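Local coordinates for fiber protein (Snake adenovirus 1, PDB 4UMI), which forms the trimeric spikes at the capsid vertices and, in its head domain, probably attaches the virion to a receptor on the host cell, at residues K102-I107 against E125-A130; F131-L136 against F203-K208. All coordinates share one frame; numbering follows the deposited sequence.

Both contacts belong to one four-stranded antiparallel sheet of the fibre head, with strand order 101-112, 118-128, 131-140, 198-206. Contact 1 joins the first two strands, a hairpin, and contact 2 pairs the last two, with 66 residues between its segments; their centres lie about 9 Å apart. Each is partly buried, but in contact 1, with its bulge and acidic side chains, two of seven touching residues are buried, against six of eleven in contact 2, which is regular, buries more surface and brings in three aromatic rings. Between them runs the seam of strands 118-128 and 131-140, where Glu125 OE1 and Arg134 NE form a salt bridge at 2.6 Å.

Contact 1 of 2, residues K102-I107 against E125-A130; sequences KTSLDI and EEELGA
Ser104 and Leu105 both face Glu125 across the two strands, which makes this pairing a worked example of the classic beta bulge: one residue too many on strand 102-107 is absorbed without breaking the sheet. The carbonyl oxygen of Glu125 serves the amides of both bulge residues, taking Ser104 N at 2.9 Å, from a donor tilted from the carbonyl plane, and Leu105 N only weakly at 3.4 Å. Beyond the bulge, Glu125 N returns a bond to Leu105 O. On its other side the regular register resumes, with Lys102 and Glu127 as a hydrogen-bonded pair and the shorter of its two bonds running from Glu127 N to Lys102 O at 2.8 Å.

The side chain of Glu125 can be followed outward. Its CB packs against Leu105 CB at 3.8 Å and also lies near Ser104 OG. With CG anti to the backbone N (chi1 -178°) and the chain extended, CG passes the serine oxygen at 3.2 Å. At the tip, OE2 accepts the Ser104 hydroxyl at 2.6 Å, met on its anti side and 29° out of the carboxylate plane, while OE1 turns to Arg134. Glu127 OE2 comes within 3.1 Å of Glu125 OE2, two acceptors that do not bond; the arginine and the serine hydroxyl, both bound to Glu125, would be expected to offset part of the repulsion. Alongside, Lys102 runs the same way as Glu127, yet its NZ stops short of a salt bridge.

The hairpin of strands 101-112 and 118-128 is covered near Leu105 by helix 154-161, through Glu155 and Phe159, and flanked beyond Glu125 by strand 131-140; on the other face, Glu126 OE1 forms a salt bridge with Arg124 of a neighbouring subunit.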
ATOM      1  N   LYS A 102      17.283  -2.988  -6.248  1.00 16.55           N
ATOM      2  CA  LYS A 102      16.957  -4.368  -6.497  1.00 17.40           C
ATOM      3  C   LYS A 102      16.039  -4.861  -5.409  1.00 18.37           C
ATOM      4  O   LYS A 102      15.961  -4.279  -4.310  1.00 16.99           O
ATOM      5  CB  LYS A 102      18.182  -5.260  -6.554  1.00 18.01           C
ATOM      6  CG  LYS A 102      18.884  -5.462  -5.235  1.00 18.55           C
ATOM      7  CD  LYS A 102      20.129  -6.296  -5.450  1.00 20.49           C
ATOM      8  CE  LYS A 102      20.917  -6.477  -4.180  1.00 20.39           C
ATOM      9  NZ  LYS A 102      22.069  -7.387  -4.396  1.00 23.96           N
ATOM     10  N   THR A 103      15.337  -5.947  -5.697  1.00 18.52           N
ATOM     11  CA  THR A 103      14.594  -6.706  -4.688  1.00 17.32           C
ATOM     12  C   THR A 103      15.472  -7.805  -4.145  1.00 18.57           C
ATOM     13  O   THR A 103      15.901  -8.670  -4.910  1.00 21.99           O
ATOM     14  CB  THR A 103      13.341  -7.295  -5.287  1.00 19.68           C
ATOM     15  OG1 THR A 103      12.556  -6.251  -5.863  1.00 22.33           O
ATOM     16  CG2 THR A 103      12.506  -7.996  -4.236  1.00 19.33           C
ATOM     17  N   SER A 104      15.833  -7.728  -2.867  1.00 18.40           N
ATOM     18  CA  SER A 104      16.775  -8.649  -2.256  1.00 19.18           C
ATOM     19  C   SER A 104      16.095  -9.786  -1.503  1.00 19.65           C
ATOM     20  O   SER A 104      16.728 -10.776  -1.171  1.00 20.88           O
ATOM     21  CB  SER A 104      17.715  -7.888  -1.337  1.00 19.53           C
ATOM     22  OG  SER A 104      16.966  -7.078  -0.471  1.00 21.48           O
ATOM     23  N   LEU A 105      14.786  -9.679  -1.275  1.00 18.92           N
ATOM     24  CA  LEU A 105      13.993 -10.734  -0.636  1.00 18.45           C
ATOM     25  C   LEU A 105      12.551 -10.602  -1.083  1.00 17.57           C
ATOM     26  O   LEU A 105      12.019  -9.517  -1.099  1.00 16.74           O
ATOM     27  CB  LEU A 105      13.997 -10.575   0.889  1.00 19.29           C
ATOM     28  CG  LEU A 105      13.232 -11.615   1.704  1.00 20.98           C
ATOM     29  CD1 LEU A 105      13.940 -12.958   1.689  1.00 22.65           C
ATOM     30  CD2 LEU A 105      13.024 -11.139   3.130  1.00 22.72           C
ATOM     31  N   ASP A 106      11.912 -11.728  -1.393  1.00 17.65           N
ATOM     32  CA  ASP A 106      10.477 -11.737  -1.620  1.00 16.52           C
ATOM     33  C   ASP A 106       9.953 -13.123  -1.346  1.00 17.17           C
ATOM     34  O   ASP A 106      10.200 -14.019  -2.141  1.00 19.76           O
ATOM     35  CB  ASP A 106      10.127 -11.233  -3.031  1.00 18.87           C
ATOM     36  CG  ASP A 106       8.720 -10.671  -3.141  1.00 20.98           C
ATOM     37  OD1 ASP A 106       8.039 -10.621  -2.122  1.00 23.44           O
ATOM     38  OD2 ASP A 106       8.331 -10.211  -4.241  1.00 26.94           O
ATOM     39  N   ILE A 107       9.314 -13.306  -0.179  1.00 16.06           N
ATOM     40  CA  ILE A 107       8.847 -14.617   0.270  1.00 16.12           C
ATOM     41  C   ILE A 107       7.398 -14.501   0.745  1.00 16.44           C
ATOM     42  O   ILE A 107       6.945 -13.436   1.117  1.00 15.31           O
ATOM     43  CB  ILE A 107       9.722 -15.189   1.434  1.00 18.53           C
ATOM     44  CG1 ILE A 107       9.709 -14.304   2.690  1.00 19.01           C
ATOM     45  CG2 ILE A 107      11.146 -15.446   0.978  1.00 19.67           C
ATOM     46  CD1 ILE A 107      10.392 -14.854   3.936  1.00 21.40           C
ATOM     47  N   GLU A 125      11.974  -7.261   0.685  1.00 15.60           N
ATOM     48  CA  GLU A 125      13.022  -6.284   0.930  1.00 15.77           C
ATOM     49  C   GLU A 125      13.433  -5.689  -0.404  1.00 16.00           C
ATOM     50  O   GLU A 125      13.753  -6.395  -1.369  1.00 17.59           O
ATOM     51  CB  GLU A 125      14.217  -6.888   1.665  1.00 17.89           C
ATOM     52  CG  GLU A 125      15.262  -5.836   1.945  1.00 18.70           C
ATOM     53  CD  GLU A 125      16.469  -6.364   2.666  1.00 23.31           C
ATOM     54  OE1 GLU A 125      16.391  -6.638   3.866  1.00 27.90           O
ATOM     55  OE2 GLU A 125      17.525  -6.483   2.035  1.00 31.48           O
ATOM     56  N   GLU A 126      13.446  -4.352  -0.442  1.00 15.85           N
ATOM     57  CA  GLU A 126      13.962  -3.593  -1.595  1.00 16.85           C
ATOM     58  C   GLU A 126      15.188  -2.830  -1.107  1.00 16.46           C
ATOM     59  O   GLU A 126      15.187  -2.297   0.007  1.00 17.99           O
ATOM     60  CB  GLU A 126      12.938  -2.569  -2.142  1.00 19.13           C
ATOM     61  CG  GLU A 126      13.458  -1.894  -3.402  1.00 28.05           C
ATOM     62  CD  GLU A 126      12.693  -0.686  -3.916  1.00 27.99           C
ATOM     63  OE1 GLU A 126      11.593  -0.375  -3.460  1.00 31.15           O
ATOM     64  OE2 GLU A 126      13.223   0.002  -4.818  1.00 25.82           O
ATOM     65  N   GLU A 127      16.224  -2.758  -1.921  1.00 16.02           N
ATOM     66  CA  GLU A 127      17.345  -1.902  -1.652  1.00 16.50           C
ATOM     67  C   GLU A 127      17.366  -0.854  -2.731  1.00 17.44           C
ATOM     68  O   GLU A 127      17.236  -1.175  -3.911  1.00 17.86           O
ATOM     69  CB  GLU A 127      18.616  -2.701  -1.645  1.00 16.30           C
ATOM     70  CG  GLU A 127      18.697  -3.713  -0.510  1.00 19.28           C
ATOM     71  CD  GLU A 127      19.822  -4.692  -0.663  1.00 22.22           C
ATOM     72  OE1 GLU A 127      20.668  -4.526  -1.539  1.00 25.47           O
ATOM     73  OE2 GLU A 127      19.848  -5.660   0.102  1.00 24.73           O
ATOM     74  N   LEU A 128      17.559   0.409  -2.376  1.00 16.12           N
ATOM     75  CA  LEU A 128      17.626   1.476  -3.401  1.00 16.54           C
ATOM     76  C   LEU A 128      18.640   2.475  -2.900  1.00 16.88           C
ATOM     77  O   LEU A 128      18.450   3.121  -1.841  1.00 16.43           O
ATOM     78  CB  LEU A 128      16.277   2.132  -3.704  1.00 21.25           C
ATOM     79  CG  LEU A 128      15.466   2.850  -2.668  1.00 25.26           C
ATOM     80  CD1 LEU A 128      14.432   3.741  -3.377  1.00 26.25           C
ATOM     81  CD2 LEU A 128      14.767   1.815  -1.812  1.00 35.00           C
ATOM     82  N   GLY A 129      19.739   2.617  -3.620  1.00 17.05           N
ATOM     83  CA  GLY A 129      20.778   3.499  -3.157  1.00 17.10           C
ATOM     84  C   GLY A 129      21.242   3.135  -1.774  1.00 17.27           C
ATOM     85  O   GLY A 129      21.574   1.979  -1.511  1.00 17.33           O
ATOM     86  N   ALA A 130      21.276   4.131  -0.901  1.00 17.23           N
ATOM     87  CA  ALA A 130      21.669   3.960   0.480  1.00 17.48           C
ATOM     88  C   ALA A 130      20.602   3.255   1.338  1.00 16.87           C
ATOM     89  O   ALA A 130      20.878   2.916   2.491  1.00 19.23           O
ATOM     90  CB  ALA A 130      21.977   5.318   1.096  1.00 19.20           C
TER

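Contact 2 of 2, residues F131-L136 against F203-K208; sequences FTKRTL and FYLTEK
On one face of the sheet the guanidinium of Arg134 donates to the phenol oxygen of Tyr204, a cross-strand side-chain bond between directly paired residues. The bond from Arg134 NH1 to Tyr204 OH is 2.6 Å long and fairly straight, with 161° at the hydrogen, and the oxygen lies close to the guanidinium plane, at its edge. The two side chains run alongside each other, guanidinium and ring turned 65° apart, with Arg134 CD 3.6 Å from Tyr204 CZ. Tyr204 is steered there by a chi1 of 69°, which sets CG between the backbone N and the carbonyl carbon.

The backbones beneath form a regular antiparallel pairing. Thr132 and Thr206 exchange two hydrogen bonds, as do Arg134 and Tyr204. On the opposite face, the bent chain of Lys133 lays CD 3.8 Å from Phe203 CD1, and Leu205 CD1 meets Lys133 CB; Lys133 NZ is hydrogen-bonded to Gln122 of a neighbouring subunit, so this face lies against another chain of the trimer. Where the strands end, an ST turn closes from Lys208 N to Thr206 OG1. A water links Thr132 OG1 to Lys208 O.

Chemically, the arginine is held from both neighbouring strands: NE pairs with Glu125 of strand 118-128 and NH1 with Tyr204 of strand 198-206. Together these bonds should restrict rotation of the guanidinium, and its positive charge would be expected to polarise the phenol.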
ATOM      1  N   PHE A 131      19.383   3.111   0.834  1.00 15.93           N
ATOM      2  CA  PHE A 131      18.228   2.737   1.637  1.00 15.27           C
ATOM      3  C   PHE A 131      17.853   1.290   1.487  1.00 16.14           C
ATOM      4  O   PHE A 131      18.003   0.682   0.420  1.00 16.31           O
ATOM      5  CB  PHE A 131      17.046   3.625   1.312  1.00 15.76           C
ATOM      6  CG  PHE A 131      17.192   5.025   1.808  1.00 16.55           C
ATOM      7  CD1 PHE A 131      17.921   5.940   1.093  1.00 19.47           C
ATOM      8  CD2 PHE A 131      16.570   5.454   2.963  1.00 18.99           C
ATOM      9  CE1 PHE A 131      18.044   7.251   1.508  1.00 20.16           C
ATOM     10  CE2 PHE A 131      16.696   6.752   3.402  1.00 22.39           C
ATOM     11  CZ  PHE A 131      17.424   7.653   2.665  1.00 21.11           C
ATOM     12  N   THR A 132      17.246   0.778   2.556  1.00 16.05           N
ATOM     13  CA  THR A 132      16.585  -0.507   2.527  1.00 16.10           C
ATOM     14  C   THR A 132      15.164  -0.320   2.992  1.00 15.31           C
ATOM     15  O   THR A 132      14.892   0.374   3.982  1.00 16.02           O
ATOM     16  CB  THR A 132      17.314  -1.483   3.461  1.00 18.46           C
ATOM     17  OG1 THR A 132      18.682  -1.588   3.049  1.00 21.53           O
ATOM     18  CG2 THR A 132      16.715  -2.845   3.442  1.00 20.29           C
ATOM     19  N   LYS A 133      14.221  -0.926   2.275  1.00 14.37           N
ATOM     20  CA  LYS A 133      12.810  -0.918   2.640  1.00 13.57           C
ATOM     21  C   LYS A 133      12.391  -2.356   2.877  1.00 13.26           C
ATOM     22  O   LYS A 133      12.584  -3.208   2.021  1.00 16.32           O
ATOM     23  CB  LYS A 133      11.923  -0.321   1.542  1.00 14.64           C
ATOM     24  CG  LYS A 133      10.471  -0.197   2.003  1.00 13.91           C
ATOM     25  CD  LYS A 133       9.459   0.540   1.103  1.00 18.18           C
ATOM     26  CE  LYS A 133       9.333  -0.034  -0.254  1.00 17.34           C
ATOM     27  NZ  LYS A 133       8.221   0.706  -0.943  1.00 17.08           N
ATOM     28  N   ARG A 134      11.815  -2.647   4.023  1.00 12.63           N
ATOM     29  CA  ARG A 134      11.267  -3.963   4.337  1.00 12.82           C
ATOM     30  C   ARG A 134       9.770  -3.824   4.514  1.00 12.62           C
ATOM     31  O   ARG A 134       9.331  -3.026   5.349  1.00 13.15           O
ATOM     32  CB  ARG A 134      11.900  -4.587   5.569  1.00 15.11           C
ATOM     33  CG  ARG A 134      13.316  -5.050   5.269  1.00 18.06           C
ATOM     34  CD  ARG A 134      14.092  -5.421   6.489  1.00 28.92           C
ATOM     35  NE  ARG A 134      15.494  -5.735   6.144  1.00 33.22           N
ATOM     36  CZ  ARG A 134      16.562  -5.383   6.865  1.00 38.51           C
ATOM     37  NH1 ARG A 134      16.442  -4.687   7.997  1.00 50.85           N
ATOM     38  NH2 ARG A 134      17.773  -5.722   6.450  1.00 36.81           N
ATOM     39  N   THR A 135       9.010  -4.558   3.726  1.00 12.26           N
ATOM     40  CA  THR A 135       7.547  -4.504   3.747  1.00 11.78           C
ATOM     41  C   THR A 135       6.943  -5.851   4.105  1.00 11.64           C
ATOM     42  O   THR A 135       7.305  -6.880   3.532  1.00 12.72           O
ATOM     43  CB  THR A 135       6.986  -4.071   2.385  1.00 11.99           C
ATOM     44  OG1 THR A 135       7.580  -2.835   1.966  1.00 13.47           O
ATOM     45  CG2 THR A 135       5.485  -3.896   2.417  1.00 13.18           C
ATOM     46  N   LEU A 136       6.020  -5.817   5.062  1.00 12.39           N
ATOM     47  CA  LEU A 136       5.179  -6.950   5.402  1.00 11.75           C
ATOM     48  C   LEU A 136       3.780  -6.735   4.792  1.00 11.64           C
ATOM     49  O   LEU A 136       3.154  -5.723   5.106  1.00 13.04           O
ATOM     50  CB  LEU A 136       5.063  -7.090   6.909  1.00 12.28           C
ATOM     51  CG  LEU A 136       4.251  -8.280   7.389  1.00 13.98           C
ATOM     52  CD1 LEU A 136       4.947  -9.605   7.093  1.00 16.04           C
ATOM     53  CD2 LEU A 136       3.951  -8.162   8.886  1.00 14.79           C
ATOM     54  N   PHE A 203       5.631  -1.110   6.419  1.00 11.18           N
ATOM     55  CA  PHE A 203       7.035  -1.101   6.008  1.00 11.62           C
ATOM     56  C   PHE A 203       7.864  -0.222   6.919  1.00 11.49           C
ATOM     57  O   PHE A 203       7.361   0.653   7.612  1.00 12.49           O
ATOM     58  CB  PHE A 203       7.229  -0.739   4.519  1.00 12.20           C
ATOM     59  CG  PHE A 203       6.789   0.649   4.134  1.00 12.12           C
ATOM     60  CD1 PHE A 203       7.634   1.727   4.268  1.00 13.11           C
ATOM     61  CD2 PHE A 203       5.509   0.874   3.633  1.00 11.89           C
ATOM     62  CE1 PHE A 203       7.226   3.001   3.915  1.00 13.03           C
ATOM     63  CE2 PHE A 203       5.126   2.125   3.262  1.00 13.42           C
ATOM     64  CZ  PHE A 203       5.969   3.184   3.407  1.00 12.71           C
ATOM     65  N   TYR A 204       9.169  -0.446   6.881  1.00 12.74           N
ATOM     66  CA  TYR A 204      10.112   0.519   7.416  1.00 13.32           C
ATOM     67  C   TYR A 204      11.192   0.729   6.370  1.00 13.87           C
ATOM     68  O   TYR A 204      11.484  -0.129   5.549  1.00 14.51           O
ATOM     69  CB  TYR A 204      10.687   0.254   8.781  1.00 16.06           C
ATOM     70  CG  TYR A 204      11.613  -0.907   8.846  1.00 16.69           C
ATOM     71  CD1 TYR A 204      11.159  -2.219   8.999  1.00 17.82           C
ATOM     72  CD2 TYR A 204      12.971  -0.723   8.881  1.00 19.08           C
ATOM     73  CE1 TYR A 204      12.027  -3.303   9.128  1.00 20.55           C
ATOM     74  CE2 TYR A 204      13.832  -1.783   9.038  1.00 23.39           C
ATOM     75  CZ  TYR A 204      13.372  -3.076   9.149  1.00 22.88           C
ATOM     76  OH  TYR A 204      14.242  -4.157   9.318  1.00 27.23           O
ATOM     77  N   LEU A 205      11.728   1.922   6.374  1.00 15.16           N
ATOM     78  CA  LEU A 205      12.632   2.375   5.329  1.00 17.52           C
ATOM     79  C   LEU A 205      13.711   3.076   6.057  1.00 21.72           C
ATOM     80  O   LEU A 205      13.392   3.999   6.831  1.00 22.00           O
ATOM     81  CB  LEU A 205      11.836   3.321   4.347  1.00 22.44           C
ATOM     82  CG  LEU A 205      12.481   4.134   3.249  1.00 19.32           C
ATOM     83  CD1 LEU A 205      13.068   3.193   2.251  1.00 18.06           C
ATOM     84  CD2 LEU A 205      11.508   5.092   2.616  1.00 19.84           C
ATOM     85  N   THR A 206      14.959   2.635   5.876  1.00 21.49           N
ATOM     86  CA  THR A 206      16.075   3.133   6.625  1.00 23.09           C
ATOM     87  C   THR A 206      17.354   3.197   5.778  1.00 24.35           C
ATOM     88  O   THR A 206      17.517   2.467   4.792  1.00 21.32           O
ATOM     89  CB  THR A 206      16.347   2.240   7.831  1.00 28.98           C
ATOM     90  OG1 THR A 206      17.371   2.807   8.636  1.00 29.83           O
ATOM     91  CG2 THR A 206      16.767   0.863   7.421  1.00 29.53           C
ATOM     92  N   GLU A 207      18.265   4.084   6.178  1.00 24.58           N
ATOM     93  CA  GLU A 207      19.589   4.263   5.585  1.00 28.11           C
ATOM     94  C   GLU A 207      20.653   3.502   6.354  1.00 35.16           C
ATOM     95  O   GLU A 207      21.820   3.502   5.961  1.00 41.83           O
ATOM     96  CB  GLU A 207      19.982   5.736   5.647  1.00 36.92           C
ATOM     97  CG  GLU A 207      19.785   6.468   4.367  1.00 40.10           C
ATOM     98  CD  GLU A 207      20.408   7.837   4.392  1.00 37.73           C
ATOM     99  OE1 GLU A 207      20.079   8.645   5.293  1.00 37.92           O
ATOM    100  OE2 GLU A 207      21.211   8.105   3.486  1.00 41.18           O
ATOM    101  N   LYS A 208      20.272   2.876   7.465  1.00 40.03           N
ATOM    102  CA  LYS A 208      21.195   2.009   8.212  1.00 44.69           C
ATOM    103  C   LYS A 208      21.315   0.657   7.513  1.00 53.88           C
ATOM    104  O   LYS A 208      20.424   0.258   6.758  1.00 49.23           O
ATOM    105  CB  LYS A 208      20.714   1.811   9.646  1.00 48.85           C
ATOM    106  CG  LYS A 208      20.366   3.107  10.351  1.00 49.10           C
ATOM    107  CD  LYS A 208      19.670   2.865  11.680  1.00 46.13           C
ATOM    108  CE  LYS A 208      18.497   3.813  11.899  1.00 47.17           C
ATOM    109  NZ  LYS A 208      18.757   5.220  11.482  1.00 63.53           N
TER
HETATM  110  O   HOH W   1      20.280   0.462   3.903  1.00 27.05           O